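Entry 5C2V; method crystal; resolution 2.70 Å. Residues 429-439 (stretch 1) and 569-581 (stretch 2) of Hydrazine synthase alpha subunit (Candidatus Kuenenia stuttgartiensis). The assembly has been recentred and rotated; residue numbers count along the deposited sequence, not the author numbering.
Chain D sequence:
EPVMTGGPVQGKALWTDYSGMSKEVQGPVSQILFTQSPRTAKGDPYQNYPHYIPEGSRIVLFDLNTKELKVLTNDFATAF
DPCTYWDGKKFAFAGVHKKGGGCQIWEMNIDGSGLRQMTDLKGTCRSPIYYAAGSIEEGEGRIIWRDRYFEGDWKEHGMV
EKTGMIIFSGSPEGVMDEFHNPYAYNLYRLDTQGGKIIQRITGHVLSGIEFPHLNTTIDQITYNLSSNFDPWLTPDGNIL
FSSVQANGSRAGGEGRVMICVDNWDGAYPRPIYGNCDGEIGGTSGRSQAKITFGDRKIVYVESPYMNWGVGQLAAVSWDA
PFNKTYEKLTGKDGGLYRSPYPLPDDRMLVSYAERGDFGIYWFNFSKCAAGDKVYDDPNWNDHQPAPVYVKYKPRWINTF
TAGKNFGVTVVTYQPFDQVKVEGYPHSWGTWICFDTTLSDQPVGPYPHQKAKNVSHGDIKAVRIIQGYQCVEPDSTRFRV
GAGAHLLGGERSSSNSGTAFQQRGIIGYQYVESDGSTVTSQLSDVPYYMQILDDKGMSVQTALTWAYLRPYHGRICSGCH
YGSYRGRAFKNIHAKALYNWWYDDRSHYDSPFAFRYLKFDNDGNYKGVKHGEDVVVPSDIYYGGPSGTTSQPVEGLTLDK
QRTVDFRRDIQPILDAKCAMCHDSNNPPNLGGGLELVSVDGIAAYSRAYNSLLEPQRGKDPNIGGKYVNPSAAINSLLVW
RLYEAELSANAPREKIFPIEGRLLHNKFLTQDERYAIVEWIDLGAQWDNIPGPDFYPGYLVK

Stretch 1 (429-439) GTWICFDTTLS
Stretch 2, residues 569-581: FKNIHAKALYNWW

Residues 429-433 continue a β-strand, and alternation along it turns Thr430, Ile432 and Phe434 toward the second stretch, while Trp431 and Cys433 point away. The partner is mostly extended through 570-574 (phi/psi near -100/130), then helical in phi/psi at 575-578. The two stretches run in opposite directions, with Phe434 CA 5.7 Å from Ala574 CA, and bury 563 Å² in total.

Trp580 (chi1 -159°, t; chi2 1°) presents its indole to the strand. Its NE1 donates a hydrogen bond to Thr430 OG1 (3.1 Å, 153°), the hydroxyl being brought to the ring edge by the p rotamer. Ile432, extended as tt, lays CG2 over the face of the Trp580 six-membered ring, 3.9 Å from its centroid, while its CD1 lies 3.9 Å from Ala576 CB and 4.0 Å from Leu577 N.

Phe434 (m, chi2 -45°) is buried, its apolar side chain suited to methyl neighbours: CD1 lies obliquely against Ala574 CB (4.1 Å), CB against Ile572 CG2 (4.0 Å). Ile572 (mt) sends CD1 to Leu438 CD2 (4.5 Å). Partly exposed Leu438 (tp) packs CD2 on aliphatic Lys570 CE (3.7 Å). Lys570 (t, chi2 142°, p, p) curls, its NZ 2.7 Å from a water oxygen, which donates to Asp435 OD2 (3.0 Å). Asp435 (t, chi2 13°) accepts at OD1 from Thr437 OG1 (3.1 Å).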

# COMPACT_ATOMS: atom_id res chain seq x y z
N GLY D 429 22.57 -24.75 -17.70
CA GLY D 429 23.41 -23.89 -16.88
C GLY D 429 23.21 -24.20 -15.41
O GLY D 429 22.54 -25.17 -15.07
N THR D 430 23.79 -23.39 -14.53
CA THR D 430 23.71 -23.66 -13.10
C THR D 430 23.35 -22.45 -12.23
O THR D 430 23.48 -21.30 -12.65
CB THR D 430 25.04 -24.24 -12.56
OG1 THR D 430 26.11 -23.34 -12.87
CG2 THR D 430 25.33 -25.60 -13.18
N TRP D 431 22.89 -22.72 -11.02
CA TRP D 431 22.75 -21.64 -10.04
C TRP D 431 22.93 -22.14 -8.62
O TRP D 431 22.65 -23.30 -8.31
CB TRP D 431 21.40 -20.92 -10.20
CG TRP D 431 20.19 -21.72 -9.82
CD1 TRP D 431 19.39 -22.43 -10.66
CD2 TRP D 431 19.63 -21.86 -8.51
NE1 TRP D 431 18.37 -23.02 -9.95
CE2 TRP D 431 18.50 -22.68 -8.63
CE3 TRP D 431 19.98 -21.37 -7.25
CZ2 TRP D 431 17.71 -23.03 -7.54
CZ3 TRP D 431 19.20 -21.72 -6.16
CH2 TRP D 431 18.08 -22.55 -6.31
N ILE D 432 23.41 -21.25 -7.75
CA ILE D 432 23.72 -21.59 -6.38
C ILE D 432 23.39 -20.46 -5.40
O ILE D 432 23.70 -19.28 -5.64
CB ILE D 432 25.21 -21.98 -6.23
CG1 ILE D 432 25.60 -22.15 -4.76
CG2 ILE D 432 26.10 -20.94 -6.91
CD1 ILE D 432 27.04 -22.58 -4.56
N CYS D 433 22.73 -20.83 -4.31
CA CYS D 433 22.46 -19.92 -3.20
C CYS D 433 23.22 -20.39 -1.97
O CYS D 433 23.13 -21.56 -1.59
CB CYS D 433 20.96 -19.84 -2.92
SG CYS D 433 20.51 -18.66 -1.63
N PHE D 434 23.95 -19.48 -1.34
CA PHE D 434 24.79 -19.82 -0.21
C PHE D 434 23.97 -20.07 1.06
O PHE D 434 24.26 -20.98 1.82
CB PHE D 434 25.82 -18.72 0.03
CG PHE D 434 26.69 -18.44 -1.16
CD1 PHE D 434 27.25 -19.48 -1.89
CD2 PHE D 434 26.95 -17.14 -1.56
CE1 PHE D 434 28.04 -19.23 -2.99
CE2 PHE D 434 27.75 -16.89 -2.67
CZ PHE D 434 28.29 -17.93 -3.38
N ASP D 435 22.96 -19.24 1.29
CA ASP D 435 22.03 -19.47 2.39
C ASP D 435 20.59 -19.23 1.94
O ASP D 435 20.23 -18.11 1.59
CB ASP D 435 22.38 -18.58 3.58
CG ASP D 435 21.64 -18.99 4.84
OD1 ASP D 435 21.06 -20.09 4.86
OD2 ASP D 435 21.66 -18.20 5.81
N THR D 436 19.76 -20.27 1.97
CA THR D 436 18.38 -20.15 1.50
C THR D 436 17.46 -19.60 2.59
O THR D 436 16.34 -19.19 2.31
CB THR D 436 17.83 -21.49 1.00
OG1 THR D 436 18.18 -22.53 1.92
CG2 THR D 436 18.41 -21.83 -0.37
N THR D 437 17.94 -19.61 3.83
CA THR D 437 17.16 -19.12 4.96
C THR D 437 17.46 -17.66 5.26
O THR D 437 16.88 -17.06 6.17
CB THR D 437 17.42 -19.96 6.22
OG1 THR D 437 18.71 -19.63 6.76
CG2 THR D 437 17.36 -21.44 5.90
N LEU D 438 18.37 -17.08 4.48
CA LEU D 438 18.81 -15.70 4.69
C LEU D 438 17.97 -14.72 3.88
O LEU D 438 17.98 -14.76 2.65
CB LEU D 438 20.29 -15.56 4.34
CG LEU D 438 20.92 -14.18 4.52
CD1 LEU D 438 20.97 -13.79 5.98
CD2 LEU D 438 22.31 -14.15 3.90
N SER D 439 17.25 -13.84 4.56
CA SER D 439 16.35 -12.90 3.89
C SER D 439 16.16 -11.60 4.67
O SER D 439 16.35 -11.56 5.88
CB SER D 439 14.99 -13.56 3.66
OG SER D 439 14.15 -12.71 2.89
N PHE D 569 28.00 -8.68 -0.64
CA PHE D 569 27.98 -10.12 -0.44
C PHE D 569 28.50 -10.48 0.95
O PHE D 569 29.56 -10.01 1.37
CB PHE D 569 28.83 -10.82 -1.51
CG PHE D 569 28.11 -11.04 -2.81
CD1 PHE D 569 27.83 -9.98 -3.65
CD2 PHE D 569 27.72 -12.31 -3.19
CE1 PHE D 569 27.17 -10.18 -4.85
CE2 PHE D 569 27.06 -12.52 -4.38
CZ PHE D 569 26.78 -11.45 -5.22
N LYS D 570 27.74 -11.30 1.67
CA LYS D 570 28.19 -11.79 2.96
C LYS D 570 29.21 -12.90 2.76
O LYS D 570 29.05 -13.73 1.86
CB LYS D 570 27.00 -12.29 3.80
CG LYS D 570 27.40 -12.85 5.16
CD LYS D 570 26.37 -12.49 6.23
CE LYS D 570 25.11 -13.32 6.10
NZ LYS D 570 25.35 -14.75 6.44
N ASN D 571 30.25 -12.92 3.58
CA ASN D 571 31.26 -13.94 3.45
C ASN D 571 30.72 -15.23 4.05
O ASN D 571 30.46 -15.31 5.25
CB ASN D 571 32.56 -13.52 4.13
CG ASN D 571 33.76 -14.33 3.67
OD1 ASN D 571 33.70 -15.02 2.65
ND2 ASN D 571 34.85 -14.24 4.42
N ILE D 572 30.56 -16.24 3.20
CA ILE D 572 29.91 -17.48 3.58
C ILE D 572 30.65 -18.66 2.99
O ILE D 572 30.91 -18.71 1.79
CB ILE D 572 28.44 -17.53 3.10
CG1 ILE D 572 27.63 -16.38 3.70
CG2 ILE D 572 27.80 -18.86 3.46
CD1 ILE D 572 26.16 -16.39 3.31
N HIS D 573 31.00 -19.62 3.84
CA HIS D 573 31.64 -20.83 3.38
C HIS D 573 30.58 -21.92 3.32
O HIS D 573 30.11 -22.41 4.35
CB HIS D 573 32.79 -21.22 4.32
CG HIS D 573 33.64 -22.34 3.82
ND1 HIS D 573 34.72 -22.82 4.53
CD2 HIS D 573 33.57 -23.08 2.69
CE1 HIS D 573 35.28 -23.81 3.85
NE2 HIS D 573 34.61 -23.98 2.73
N ALA D 574 30.20 -22.29 2.10
CA ALA D 574 29.01 -23.11 1.89
C ALA D 574 29.35 -24.52 1.45
O ALA D 574 30.34 -24.75 0.76
CB ALA D 574 28.10 -22.45 0.86
N LYS D 575 28.51 -25.47 1.86
CA LYS D 575 28.69 -26.87 1.49
C LYS D 575 28.43 -27.08 0.00
O LYS D 575 29.03 -27.96 -0.62
CB LYS D 575 27.76 -27.76 2.31
CG LYS D 575 28.08 -27.83 3.79
CD LYS D 575 27.25 -28.90 4.48
CE LYS D 575 27.60 -29.03 5.95
NZ LYS D 575 26.86 -30.15 6.59
N ALA D 576 27.54 -26.27 -0.56
CA ALA D 576 27.15 -26.40 -1.96
C ALA D 576 28.30 -26.08 -2.91
O ALA D 576 28.35 -26.59 -4.03
CB ALA D 576 25.96 -25.51 -2.26
N LEU D 577 29.22 -25.24 -2.45
CA LEU D 577 30.38 -24.83 -3.25
C LEU D 577 31.21 -26.03 -3.70
O LEU D 577 31.86 -25.99 -4.74
CB LEU D 577 31.25 -23.86 -2.45
CG LEU D 577 32.49 -23.28 -3.15
CD1 LEU D 577 32.09 -22.48 -4.38
CD2 LEU D 577 33.29 -22.42 -2.18
N TYR D 578 31.19 -27.09 -2.90
CA TYR D 578 31.98 -28.28 -3.19
C TYR D 578 31.18 -29.31 -3.98
O TYR D 578 31.72 -30.33 -4.41
CB TYR D 578 32.50 -28.89 -1.89
CG TYR D 578 33.43 -27.97 -1.13
CD1 TYR D 578 32.93 -27.03 -0.25
CD2 TYR D 578 34.80 -28.03 -1.32
CE1 TYR D 578 33.77 -26.17 0.44
CE2 TYR D 578 35.66 -27.19 -0.63
CZ TYR D 578 35.14 -26.26 0.25
OH TYR D 578 35.98 -25.42 0.93
N ASN D 579 29.90 -29.05 -4.18
CA ASN D 579 29.06 -29.91 -5.01
C ASN D 579 28.92 -29.37 -6.44
O ASN D 579 28.21 -29.95 -7.26
CB ASN D 579 27.68 -30.10 -4.38
CG ASN D 579 26.98 -31.35 -4.87
OD1 ASN D 579 27.60 -32.25 -5.44
ND2 ASN D 579 25.67 -31.42 -4.65
N TRP D 580 29.60 -28.27 -6.73
CA TRP D 580 29.37 -27.54 -7.98
C TRP D 580 30.20 -28.08 -9.15
O TRP D 580 29.66 -28.76 -10.03
CB TRP D 580 29.67 -26.06 -7.76
CG TRP D 580 29.04 -25.14 -8.76
CD1 TRP D 580 28.23 -25.49 -9.81
CD2 TRP D 580 29.14 -23.72 -8.80
NE1 TRP D 580 27.84 -24.37 -10.50
CE2 TRP D 580 28.39 -23.26 -9.90
CE3 TRP D 580 29.81 -22.78 -8.01
CZ2 TRP D 580 28.28 -21.91 -10.22
CZ3 TRP D 580 29.71 -21.44 -8.33
CH2 TRP D 580 28.95 -21.02 -9.43
N TRP D 581 31.49 -27.76 -9.19
CA TRP D 581 32.38 -28.37 -10.17
C TRP D 581 33.66 -28.88 -9.50
O TRP D 581 34.55 -28.10 -9.18
CB TRP D 581 32.71 -27.33 -11.26
CG TRP D 581 33.72 -27.74 -12.29
CD1 TRP D 581 33.99 -29.00 -12.72
CD2 TRP D 581 34.59 -26.86 -13.03
NE1 TRP D 581 34.98 -28.97 -13.68
CE2 TRP D 581 35.36 -27.67 -13.89
CE3 TRP D 581 34.79 -25.48 -13.05
CZ2 TRP D 581 36.31 -27.15 -14.76
CZ3 TRP D 581 35.74 -24.96 -13.91
CH2 TRP D 581 36.49 -25.79 -14.75
O HOH W 1 24.53 -17.37 6.42